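Local coordinates for protein sulfite dehydrogenase (Paracoccus pantotrophus, PDB 2XTS) that oxidises protein-bound sulfane sulfur in the Sox pathway with a molybdopterin-bound molybdenum centre and works in complex with a haem c cytochrome, at residues S182-K187 against W258-D263; M146-V151 against R212-G217; M142-E147 against K205-P210. One frame throughout, in Å; residues are numbered along the deposited sequence.

In the fold
Along the chain, strand 143-152 supplies the first partner of two contacts: interactions 3 and 2 both begin on this strand and share Met146 and Glu147. Interaction 3 closes a loop of 57 residues at 205-210, and interaction 2 one of 60 residues at 212-217; both meet around the phosphate of the molybdopterin. Interaction 1 opens inside both loops, at 182-187, and closes beyond them at 258-263, so it crosses both. It joins the molybdopterin-binding part to the loop between strands 255-257 and 265-270, in the dimerisation-family region. Interactions 1 and 2 also touch: Lys187 NZ reaches Pro216 O, probably by a hydrogen bond, and Met262 N likewise reaches Gly217 O.

Interaction 1 of 3, residues S182-K187 against W258-D263; sequences SFPMEK and WTWVMD. With CO (cobalt (II) ion), chain G.
Pro184 and Trp260 make a CH-pi contact where the molybdopterin-binding fold meets a loop of the dimerisation (E-set) family region, between strands 255-257 and 265-270, an example of a small interface carried by one aromatic plane. Pro184 is the last residue of strand 181-184 and the N-cap of helix 185-191. Its pyrrolidine lies over a face of the indole, with CD 4.0 Å from the centroid of the Trp260 six-membered ring and 22° off the normal; CG sits over the same outer part of the ring, near CZ3. On the opposite face is the carbonyl O of Trp258, and Trp218 also stacks with the indole.

Polar contact is made through water. One water molecule donates to Ser182 O at 2.7 Å and accepts from Trp260 NE1 at 2.9 Å, spanning a gap too wide for a direct bond and tying the indole N-H to the strand. The side-chain hydroxyl of Ser182 turns to other partners, Glu242 and Val237.

Metal binding fixes the residue just before the indole. A cobalt ion is held by Thr259, two waters, Glu219 and His369, while Asp263 further on forms a salt bridge with Arg151 of the cytochrome chain. Thr259 chelates the ion: a chi1 of 49° sets OG1 between the backbone N and the carbonyl carbon, on the side where the metal lies. Both the Thr259 OG1 and Thr259 O bonds to the cobalt ion measure 2.1 Å.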
loop_
_atom_site.group_PDB
_atom_site.type_symbol
_atom_site.label_atom_id
_atom_site.label_comp_id
_atom_site.label_asym_id
_atom_site.label_seq_id
_atom_site.Cartn_x
_atom_site.Cartn_y
_atom_site.Cartn_z
ATOM N N SER A 182 18.626 10.139 -20.544
ATOM C CA SER A 182 20.036 10.054 -20.191
ATOM C C SER A 182 20.288 10.395 -18.728
ATOM O O SER A 182 19.756 11.375 -18.196
ATOM C CB SER A 182 20.815 11.031 -21.038
ATOM O OG SER A 182 20.621 10.792 -22.415
ATOM N N PHE A 183 21.138 9.596 -18.073
ATOM C CA PHE A 183 21.480 9.776 -16.661
ATOM C C PHE A 183 22.996 9.880 -16.512
ATOM O O PHE A 183 23.719 9.077 -17.091
ATOM C CB PHE A 183 21.093 8.522 -15.869
ATOM C CG PHE A 183 19.639 8.217 -15.799
ATOM C CD1 PHE A 183 18.973 7.703 -16.875
ATOM C CD2 PHE A 183 18.947 8.375 -14.614
ATOM C CE1 PHE A 183 17.618 7.396 -16.774
ATOM C CE2 PHE A 183 17.609 8.034 -14.506
ATOM C CZ PHE A 183 16.941 7.573 -15.594
ATOM N N PRO A 184 23.484 10.795 -15.668
ATOM C CA PRO A 184 24.904 10.734 -15.339
ATOM C C PRO A 184 25.218 9.500 -14.505
ATOM O O PRO A 184 24.439 9.119 -13.638
ATOM C CB PRO A 184 25.124 12.005 -14.521
ATOM C CG PRO A 184 23.833 12.285 -13.915
ATOM C CD PRO A 184 22.783 11.799 -14.847
ATOM N N MET A 185 26.385 8.909 -14.726
ATOM C CA MET A 185 26.733 7.663 -14.047
ATOM C C MET A 185 26.765 7.828 -12.524
ATOM O O MET A 185 26.428 6.908 -11.808
ATOM C CB MET A 185 28.087 7.132 -14.555
ATOM C CG MET A 185 28.378 5.656 -14.277
ATOM S SD MET A 185 27.110 4.483 -14.861
ATOM C CE MET A 185 26.898 4.963 -16.553
ATOM N N GLU A 186 27.085 9.007 -12.017
ATOM C CA GLU A 186 27.091 9.205 -10.569
ATOM C C GLU A 186 25.728 8.941 -9.920
ATOM O O GLU A 186 25.634 8.353 -8.857
ATOM C CB GLU A 186 27.558 10.615 -10.204
ATOM C CG GLU A 186 27.740 10.823 -8.710
ATOM C CD GLU A 186 28.192 12.226 -8.328
ATOM O OE1 GLU A 186 28.314 13.114 -9.205
ATOM O OE2 GLU A 186 28.432 12.439 -7.129
ATOM N N LYS A 187 24.664 9.354 -10.583
ATOM C CA LYS A 187 23.332 9.092 -10.054
ATOM C C LYS A 187 22.976 7.618 -10.157
ATOM O O LYS A 187 22.446 7.024 -9.220
ATOM C CB LYS A 187 22.286 9.948 -10.774
ATOM C CG LYS A 187 20.826 9.665 -10.349
ATOM C CD LYS A 187 20.572 9.985 -8.888
ATOM C CE LYS A 187 19.097 9.892 -8.515
ATOM N NZ LYS A 187 18.848 10.030 -7.057
ATOM N N TRP A 258 18.159 19.270 -18.333
ATOM C CA TRP A 258 18.685 18.365 -17.330
ATOM C C TRP A 258 18.299 18.906 -15.953
ATOM O O TRP A 258 19.088 18.858 -15.025
ATOM C CB TRP A 258 20.196 18.202 -17.459
ATOM C CG TRP A 258 20.699 17.689 -18.766
ATOM C CD1 TRP A 258 19.984 17.168 -19.820
ATOM C CD2 TRP A 258 22.055 17.712 -19.172
ATOM N NE1 TRP A 258 20.852 16.843 -20.849
ATOM C CE2 TRP A 258 22.127 17.169 -20.469
ATOM C CE3 TRP A 258 23.238 18.124 -18.544
ATOM C CZ2 TRP A 258 23.347 17.055 -21.158
ATOM C CZ3 TRP A 258 24.443 17.997 -19.225
ATOM C CH2 TRP A 258 24.482 17.470 -20.512
ATOM N N THR A 259 17.050 19.396 -15.795
ATOM C CA THR A 259 16.536 19.778 -14.486
ATOM C C THR A 259 15.971 18.502 -13.909
ATOM O O THR A 259 14.788 18.190 -14.015
ATOM C CB THR A 259 15.512 20.925 -14.580
ATOM O OG1 THR A 259 14.531 20.615 -15.597
ATOM C CG2 THR A 259 16.243 22.202 -14.968
ATOM N N TRP A 260 16.858 17.726 -13.321
ATOM C CA TRP A 260 16.505 16.399 -12.872
ATOM C C TRP A 260 15.789 16.409 -11.527
ATOM O O TRP A 260 14.782 15.720 -11.346
ATOM C CB TRP A 260 17.758 15.527 -12.798
ATOM C CG TRP A 260 18.446 15.357 -14.117
ATOM C CD1 TRP A 260 17.868 15.095 -15.311
ATOM C CD2 TRP A 260 19.861 15.395 -14.356
ATOM N NE1 TRP A 260 18.828 14.997 -16.297
ATOM C CE2 TRP A 260 20.063 15.168 -15.732
ATOM C CE3 TRP A 260 20.969 15.643 -13.547
ATOM C CZ2 TRP A 260 21.338 15.153 -16.309
ATOM C CZ3 TRP A 260 22.235 15.638 -14.132
ATOM C CH2 TRP A 260 22.405 15.391 -15.490
ATOM N N VAL A 261 16.305 17.142 -10.549
ATOM C CA VAL A 261 15.758 17.049 -9.194
ATOM C C VAL A 261 14.459 17.830 -9.043
ATOM O O VAL A 261 14.249 18.885 -9.657
ATOM C CB VAL A 261 16.760 17.418 -8.048
ATOM C CG1 VAL A 261 16.359 16.734 -6.733
ATOM C CG2 VAL A 261 18.153 16.992 -8.350
ATOM N N MET A 262 13.572 17.259 -8.235
ATOM C CA MET A 262 12.326 17.890 -7.837
ATOM C C MET A 262 12.560 18.601 -6.494
ATOM O O MET A 262 12.970 17.989 -5.513
ATOM C CB MET A 262 11.215 16.844 -7.736
ATOM C CG MET A 262 10.960 16.070 -9.012
ATOM S SD MET A 262 10.497 17.132 -10.406
ATOM C CE MET A 262 8.799 17.528 -9.996
ATOM N N ASP A 263 12.266 19.891 -6.435
ATOM C CA ASP A 263 12.550 20.679 -5.239
ATOM C C ASP A 263 11.448 20.556 -4.168
ATOM O O ASP A 263 10.326 20.104 -4.436
ATOM C CB ASP A 263 12.745 22.149 -5.630
ATOM C CG ASP A 263 13.978 22.386 -6.490
ATOM O OD1 ASP A 263 14.994 21.681 -6.327
ATOM O OD2 ASP A 263 13.920 23.310 -7.323
HETATM CO CO CO G . 13.301 18.880 -15.333
HETATM O O HOH W 1 18.332 13.633 -18.819
HETATM O O HOH W 2 14.461 18.037 -16.941
HETATM O O HOH W 3 11.943 19.738 -16.719
#

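Interaction 2 of 3, residues M146-V151 against R212-G217; sequences MEYVGV and RLVVPG. With MTE (phosphonic acidmono-(2-amino-5,6-dimercapto-4-oxo-3,7,8a,9,10,10a-hexahydro-4H-8-oxa-1,3,9,10-tetraaza-anthracen-7-ylmethyl)ester), chain E.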
loop_
_atom_site.group_PDB
_atom_site.type_symbol
_atom_site.label_atom_id
_atom_site.label_comp_id
_atom_site.label_asym_id
_atom_site.label_seq_id
_atom_site.Cartn_x
_atom_site.Cartn_y
_atom_site.Cartn_z
ATOM N N MET A 146 5.405 5.030 -3.131
ATOM C CA MET A 146 5.332 3.596 -2.919
ATOM C C MET A 146 6.633 3.069 -2.316
ATOM O O MET A 146 7.714 3.655 -2.444
ATOM C CB MET A 146 5.051 2.851 -4.234
ATOM C CG MET A 146 3.863 3.417 -4.962
ATOM S SD MET A 146 3.363 2.347 -6.322
ATOM C CE MET A 146 2.057 3.346 -7.033
ATOM N N GLU A 147 6.504 1.926 -1.648
ATOM C CA GLU A 147 7.639 1.127 -1.183
ATOM C C GLU A 147 8.080 0.205 -2.311
ATOM O O GLU A 147 7.325 -0.686 -2.687
ATOM C CB GLU A 147 7.215 0.288 0.019
ATOM C CG GLU A 147 8.301 -0.646 0.563
ATOM C CD GLU A 147 7.762 -1.647 1.571
ATOM O OE1 GLU A 147 6.979 -2.532 1.191
ATOM O OE2 GLU A 147 8.159 -1.584 2.748
ATOM N N TYR A 148 9.300 0.387 -2.803
ATOM C CA TYR A 148 9.808 -0.386 -3.946
ATOM C C TYR A 148 10.801 -1.408 -3.496
ATOM O O TYR A 148 11.617 -1.135 -2.605
ATOM C CB TYR A 148 10.475 0.554 -4.957
ATOM C CG TYR A 148 9.497 1.464 -5.636
ATOM C CD1 TYR A 148 8.723 1.003 -6.686
ATOM C CD2 TYR A 148 9.369 2.800 -5.256
ATOM C CE1 TYR A 148 7.807 1.833 -7.309
ATOM C CE2 TYR A 148 8.463 3.632 -5.876
ATOM C CZ TYR A 148 7.696 3.151 -6.919
ATOM O OH TYR A 148 6.777 3.988 -7.542
ATOM N N VAL A 149 10.756 -2.572 -4.137
ATOM C CA VAL A 149 11.826 -3.548 -3.995
ATOM C C VAL A 149 12.301 -3.929 -5.392
ATOM O O VAL A 149 11.517 -4.136 -6.324
ATOM C CB VAL A 149 11.369 -4.800 -3.207
ATOM C CG1 VAL A 149 12.477 -5.871 -3.122
ATOM C CG2 VAL A 149 10.914 -4.384 -1.829
ATOM N N GLY A 150 13.616 -4.055 -5.521
ATOM C CA GLY A 150 14.234 -4.424 -6.773
ATOM C C GLY A 150 15.712 -4.563 -6.608
ATOM O O GLY A 150 16.179 -4.956 -5.539
ATOM N N VAL A 151 16.433 -4.283 -7.685
ATOM C CA VAL A 151 17.867 -4.496 -7.726
ATOM C C VAL A 151 18.524 -3.166 -8.106
ATOM O O VAL A 151 18.081 -2.504 -9.045
ATOM C CB VAL A 151 18.218 -5.592 -8.764
ATOM C CG1 VAL A 151 19.714 -5.712 -8.956
ATOM C CG2 VAL A 151 17.573 -6.930 -8.399
ATOM N N ARG A 212 10.445 -1.344 -13.737
ATOM C CA ARG A 212 10.616 0.083 -14.007
ATOM C C ARG A 212 11.860 0.601 -13.309
ATOM O O ARG A 212 12.317 0.004 -12.336
ATOM C CB ARG A 212 9.405 0.911 -13.551
ATOM C CG ARG A 212 9.366 1.179 -12.041
ATOM C CD ARG A 212 8.205 2.055 -11.638
ATOM N NE ARG A 212 8.241 3.336 -12.344
ATOM C CZ ARG A 212 7.190 4.136 -12.477
ATOM N NH1 ARG A 212 6.076 3.912 -11.794
ATOM N NH2 ARG A 212 7.280 5.221 -13.239
ATOM N N LEU A 213 12.356 1.752 -13.752
ATOM C CA LEU A 213 13.304 2.487 -12.949
ATOM C C LEU A 213 12.632 3.313 -11.872
ATOM O O LEU A 213 11.593 3.921 -12.105
ATOM C CB LEU A 213 14.151 3.417 -13.819
ATOM C CG LEU A 213 14.994 2.740 -14.900
ATOM C CD1 LEU A 213 15.893 3.751 -15.620
ATOM C CD2 LEU A 213 15.824 1.594 -14.325
ATOM N N VAL A 214 13.285 3.335 -10.719
ATOM C CA VAL A 214 12.959 4.183 -9.578
ATOM C C VAL A 214 14.174 5.085 -9.394
ATOM O O VAL A 214 15.312 4.591 -9.257
ATOM C CB VAL A 214 12.629 3.352 -8.313
ATOM C CG1 VAL A 214 12.587 4.230 -7.081
ATOM C CG2 VAL A 214 11.310 2.661 -8.531
ATOM N N VAL A 215 13.952 6.409 -9.474
ATOM C CA VAL A 215 15.038 7.416 -9.526
ATOM C C VAL A 215 14.799 8.439 -8.412
ATOM O O VAL A 215 14.173 9.483 -8.629
ATOM C CB VAL A 215 15.069 8.104 -10.914
ATOM C CG1 VAL A 215 16.341 8.939 -11.053
ATOM C CG2 VAL A 215 14.907 7.059 -12.057
ATOM N N PRO A 216 15.220 8.117 -7.186
ATOM C CA PRO A 216 14.770 8.897 -6.045
ATOM C C PRO A 216 15.057 10.397 -6.163
ATOM O O PRO A 216 16.172 10.826 -6.456
ATOM C CB PRO A 216 15.502 8.264 -4.886
ATOM C CG PRO A 216 15.606 6.843 -5.302
ATOM C CD PRO A 216 15.945 6.917 -6.742
ATOM N N GLY A 217 14.002 11.172 -5.986
ATOM C CA GLY A 217 14.098 12.612 -5.981
ATOM C C GLY A 217 14.059 13.281 -7.339
ATOM O O GLY A 217 14.029 14.509 -7.405
HETATM N N1 MTE E . 8.181 5.141 -19.192
HETATM C C2 MTE E . 7.839 4.765 -20.420
HETATM N N2 MTE E . 8.414 3.661 -20.944
HETATM N N3 MTE E . 6.922 5.433 -21.144
HETATM C C4 MTE E . 6.294 6.552 -20.680
HETATM O O4 MTE E . 5.446 7.107 -21.409
HETATM N N5 MTE E . 6.148 8.202 -18.795
HETATM C C6 MTE E . 7.033 8.775 -17.807
HETATM C C7 MTE E . 7.540 7.795 -16.761
HETATM N N8 MTE E . 8.065 6.616 -17.400
HETATM C C9 MTE E . 6.639 7.040 -19.360
HETATM C C10 MTE E . 7.648 6.265 -18.626
HETATM C "C1'" MTE E . 6.436 9.978 -17.099
HETATM S "S1'" MTE E . 6.340 11.499 -17.959
HETATM C "C2'" MTE E . 6.054 9.926 -15.801
HETATM S "S2'" MTE E . 5.550 11.324 -14.937
HETATM C "C3'" MTE E . 6.110 8.603 -15.068
HETATM O "O3'" MTE E . 6.466 7.480 -15.891
HETATM C "C4'" MTE E . 4.748 8.275 -14.485
HETATM O "O4'" MTE E . 4.829 7.064 -13.721
HETATM P P MTE E . 3.432 6.346 -13.398
HETATM O O1P MTE E . 2.719 7.458 -12.570
HETATM O O2P MTE E . 2.674 6.081 -14.657
HETATM O O3P MTE E . 3.787 5.169 -12.556
HETATM O O HOH W 4 5.115 2.197 -9.450
#
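Tyr148 and Val214 face each other with their CA atoms 7.9 Å apart, on strands 143-152 and 212-214, which both pair antiparallel with strand 193-198 and so have that strand between them in one sheet. Their side chains meet over one side of it, above Ala195. Val214 sends a methyl onto the aromatic face: CG2 is 3.5 Å from the centroid of the Tyr148 ring and only 10° off its normal, a close CH-pi contact centred on the ring. The branch that does this stands beside the backbone N of Val214, while CG1 is farther off, nearest to CD2 of the tyrosine.

Beyond the ring, the phenolic oxygen is joined to Arg212 indirectly. A water lies in the plane of both flat groups, at the rim of each, 3.1 Å from Tyr148 OH and 3.1 Å from Arg212 NH1, from which it accepts. The guanidinium is otherwise turned to the cofactor. NH1 donates to MTE O3P at 2.7 Å, and NH2 to MTE O4' at 3.1 Å in a nearly straight bond of 175°; NH2 also reaches Trp223 O. A bend at chi3 (-58°) swings the group toward the ligand, and NE makes a weak hydrogen bond to Leu213 O.

The cation thus bridges a phosphate oxygen and the ester oxygen next to it, probably offsetting the charge of the phosphate, while water carries the same network back to the phenol.

Interaction 3 of 3, residues M142-E147 against K205-P210; sequences MIHNME and KEHGYP. With MTE (phosphonic acidmono-(2-amino-5,6-dimercapto-4-oxo-3,7,8a,9,10,10a-hexahydro-4H-8-oxa-1,3,9,10-tetraaza-anthracen-7-ylmethyl)ester), chain E.
His144 turns the edge of its imidazole toward the face of His207, an edge-to-face pair with centroids 5.2 Å apart and planes inclined at 62°. Both rings lean on the phosphate of the molybdopterin, each in its own way. His144 presents an N-H: NE2 donates to MTE O3P at 3.0 Å, almost straight at 177°, with the oxygen in the plane of the ring. With chi1 at 60° the imidazole is folded back over its own main chain, flanked by N and C, and from there it reaches the anion. His207 offers no N-H to the phosphate. Its CD2 comes within 3.1 Å of MTE O3P from an oblique direction, while its NE2 is engaged with the backbone oxygen of Ala71.

Met146 completes the group, flanking the pair. Its chain, extended beyond CG, brings the terminal methyl over the His144 face and beside His207. Met146 CE stands 3.7 Å above the plane of the His144 ring, over its centre, and lies 4.0 Å from His207 CE1; the thioether sulfur approaches the His207 ring only obliquely. Methionine and His207 cross at about a right angle. The phosphate thus has at least two donors from one sheet, His144 and Arg212.

Strand 143-152 brings His144 and Met146 from the sheet, paired antiparallel with strands 112-119 and 193-198. His207 comes from the loop between strands 201-202 and 212-214, where Lys205 forms a salt bridge with Glu20 of the second subunit and the carbonyl of Glu206 is held by Lys225 and His75. That loop runs on into strand 212-214, whose Arg212 touches both histidines.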
loop_
_atom_site.group_PDB
_atom_site.type_symbol
_atom_site.label_atom_id
_atom_site.label_comp_id
_atom_site.label_asym_id
_atom_site.label_seq_id
_atom_site.Cartn_x
_atom_site.Cartn_y
_atom_site.Cartn_z
ATOM N N MET A 142 -0.323 14.708 -9.743
ATOM C CA MET A 142 0.575 13.916 -10.579
ATOM C C MET A 142 1.747 13.437 -9.703
ATOM O O MET A 142 2.908 13.794 -9.924
ATOM C CB MET A 142 1.111 14.691 -11.794
ATOM C CG MET A 142 0.122 15.413 -12.622
ATOM S SD MET A 142 1.033 16.179 -14.009
ATOM C CE MET A 142 -0.173 17.350 -14.623
ATOM N N ILE A 143 1.433 12.613 -8.701
ATOM C CA ILE A 143 2.407 12.130 -7.774
ATOM C C ILE A 143 1.884 10.838 -7.157
ATOM O O ILE A 143 0.683 10.669 -6.942
ATOM C CB ILE A 143 2.670 13.203 -6.664
ATOM C CG1 ILE A 143 3.908 12.874 -5.847
ATOM C CG2 ILE A 143 1.455 13.426 -5.750
ATOM C CD1 ILE A 143 4.465 14.099 -5.136
ATOM N N HIS A 144 2.809 9.955 -6.821
ATOM C CA HIS A 144 2.509 8.791 -6.002
ATOM C C HIS A 144 3.741 8.434 -5.179
ATOM O O HIS A 144 4.832 8.933 -5.439
ATOM C CB HIS A 144 1.921 7.597 -6.804
ATOM C CG HIS A 144 2.765 7.027 -7.893
ATOM N ND1 HIS A 144 4.024 6.507 -7.684
ATOM C CD2 HIS A 144 2.449 6.764 -9.180
ATOM C CE1 HIS A 144 4.462 5.992 -8.820
ATOM N NE2 HIS A 144 3.528 6.137 -9.743
ATOM N N ASN A 145 3.550 7.595 -4.168
ATOM C CA ASN A 145 4.588 7.269 -3.208
ATOM C C ASN A 145 4.423 5.834 -2.793
ATOM O O ASN A 145 3.439 5.472 -2.208
ATOM C CB ASN A 145 4.468 8.211 -2.008
ATOM C CG ASN A 145 5.603 8.096 -0.996
ATOM O OD1 ASN A 145 5.425 7.510 0.096
ATOM N ND2 ASN A 145 6.708 8.689 -1.287
ATOM N N MET A 146 5.405 5.030 -3.131
ATOM C CA MET A 146 5.332 3.596 -2.919
ATOM C C MET A 146 6.633 3.069 -2.316
ATOM O O MET A 146 7.714 3.655 -2.444
ATOM C CB MET A 146 5.051 2.851 -4.234
ATOM C CG MET A 146 3.863 3.417 -4.962
ATOM S SD MET A 146 3.363 2.347 -6.322
ATOM C CE MET A 146 2.057 3.346 -7.033
ATOM N N GLU A 147 6.504 1.926 -1.648
ATOM C CA GLU A 147 7.639 1.127 -1.183
ATOM C C GLU A 147 8.080 0.205 -2.311
ATOM O O GLU A 147 7.325 -0.686 -2.687
ATOM C CB GLU A 147 7.215 0.288 0.019
ATOM C CG GLU A 147 8.301 -0.646 0.563
ATOM C CD GLU A 147 7.762 -1.647 1.571
ATOM O OE1 GLU A 147 6.979 -2.532 1.191
ATOM O OE2 GLU A 147 8.159 -1.584 2.748
ATOM N N LYS A 205 0.248 -2.905 -14.257
ATOM C CA LYS A 205 0.495 -2.801 -15.684
ATOM C C LYS A 205 0.873 -1.380 -16.078
ATOM O O LYS A 205 1.883 -1.139 -16.756
ATOM C CB LYS A 205 -0.739 -3.225 -16.460
ATOM C CG LYS A 205 -0.610 -3.128 -17.969
ATOM C CD LYS A 205 -1.878 -3.614 -18.654
ATOM C CE LYS A 205 -1.903 -3.355 -20.128
ATOM N NZ LYS A 205 -3.193 -3.862 -20.673
ATOM N N GLU A 206 0.061 -0.437 -15.612
ATOM C CA GLU A 206 0.178 0.955 -15.965
ATOM C C GLU A 206 1.353 1.661 -15.322
ATOM O O GLU A 206 1.695 2.772 -15.723
ATOM C CB GLU A 206 -1.140 1.681 -15.630
ATOM C CG GLU A 206 -1.546 1.748 -14.162
ATOM C CD GLU A 206 -2.345 0.564 -13.653
ATOM O OE1 GLU A 206 -2.278 -0.560 -14.201
ATOM O OE2 GLU A 206 -3.063 0.786 -12.655
ATOM N N HIS A 207 1.966 1.004 -14.339
ATOM C CA HIS A 207 3.149 1.514 -13.640
ATOM C C HIS A 207 4.435 0.806 -14.060
ATOM O O HIS A 207 5.468 0.957 -13.433
ATOM C CB HIS A 207 2.964 1.437 -12.124
ATOM C CG HIS A 207 1.776 2.197 -11.619
ATOM N ND1 HIS A 207 0.985 1.742 -10.580
ATOM C CD2 HIS A 207 1.268 3.393 -11.998
ATOM C CE1 HIS A 207 0.017 2.626 -10.369
ATOM N NE2 HIS A 207 0.182 3.642 -11.200
ATOM N N GLY A 208 4.381 0.043 -15.141
ATOM C CA GLY A 208 5.592 -0.499 -15.747
ATOM C C GLY A 208 5.832 -1.990 -15.642
ATOM O O GLY A 208 6.936 -2.432 -15.927
ATOM N N TYR A 209 4.827 -2.763 -15.252
ATOM C CA TYR A 209 5.010 -4.216 -15.084
ATOM C C TYR A 209 5.719 -4.820 -16.267
ATOM O O TYR A 209 5.322 -4.594 -17.383
ATOM C CB TYR A 209 3.664 -4.902 -14.971
ATOM C CG TYR A 209 3.700 -6.412 -14.794
ATOM C CD1 TYR A 209 3.688 -7.264 -15.884
ATOM C CD2 TYR A 209 3.690 -6.975 -13.526
ATOM C CE1 TYR A 209 3.673 -8.639 -15.707
ATOM C CE2 TYR A 209 3.653 -8.338 -13.339
ATOM C CZ TYR A 209 3.647 -9.160 -14.433
ATOM O OH TYR A 209 3.573 -10.508 -14.270
ATOM N N PRO A 210 6.745 -5.640 -16.027
ATOM C CA PRO A 210 7.216 -6.158 -14.753
ATOM C C PRO A 210 8.424 -5.442 -14.136
ATOM O O PRO A 210 8.897 -5.870 -13.097
ATOM C CB PRO A 210 7.564 -7.609 -15.095
ATOM C CG PRO A 210 8.126 -7.475 -16.472
ATOM C CD PRO A 210 7.311 -6.404 -17.156
HETATM N N1 MTE E . 8.181 5.141 -19.192
HETATM C C2 MTE E . 7.839 4.765 -20.420
HETATM N N2 MTE E . 8.414 3.661 -20.944
HETATM N N3 MTE E . 6.922 5.433 -21.144
HETATM C C4 MTE E . 6.294 6.552 -20.680
HETATM O O4 MTE E . 5.446 7.107 -21.409
HETATM N N5 MTE E . 6.148 8.202 -18.795
HETATM C C6 MTE E . 7.033 8.775 -17.807
HETATM C C7 MTE E . 7.540 7.795 -16.761
HETATM N N8 MTE E . 8.065 6.616 -17.400
HETATM C C9 MTE E . 6.639 7.040 -19.360
HETATM C C10 MTE E . 7.648 6.265 -18.626
HETATM C "C1'" MTE E . 6.436 9.978 -17.099
HETATM S "S1'" MTE E . 6.340 11.499 -17.959
HETATM C "C2'" MTE E . 6.054 9.926 -15.801
HETATM S "S2'" MTE E . 5.550 11.324 -14.937
HETATM C "C3'" MTE E . 6.110 8.603 -15.068
HETATM O "O3'" MTE E . 6.466 7.480 -15.891
HETATM C "C4'" MTE E . 4.748 8.275 -14.485
HETATM O "O4'" MTE E . 4.829 7.064 -13.721
HETATM P P MTE E . 3.432 6.346 -13.398
HETATM O O1P MTE E . 2.719 7.458 -12.570
HETATM O O2P MTE E . 2.674 6.081 -14.657
HETATM O O3P MTE E . 3.787 5.169 -12.556
#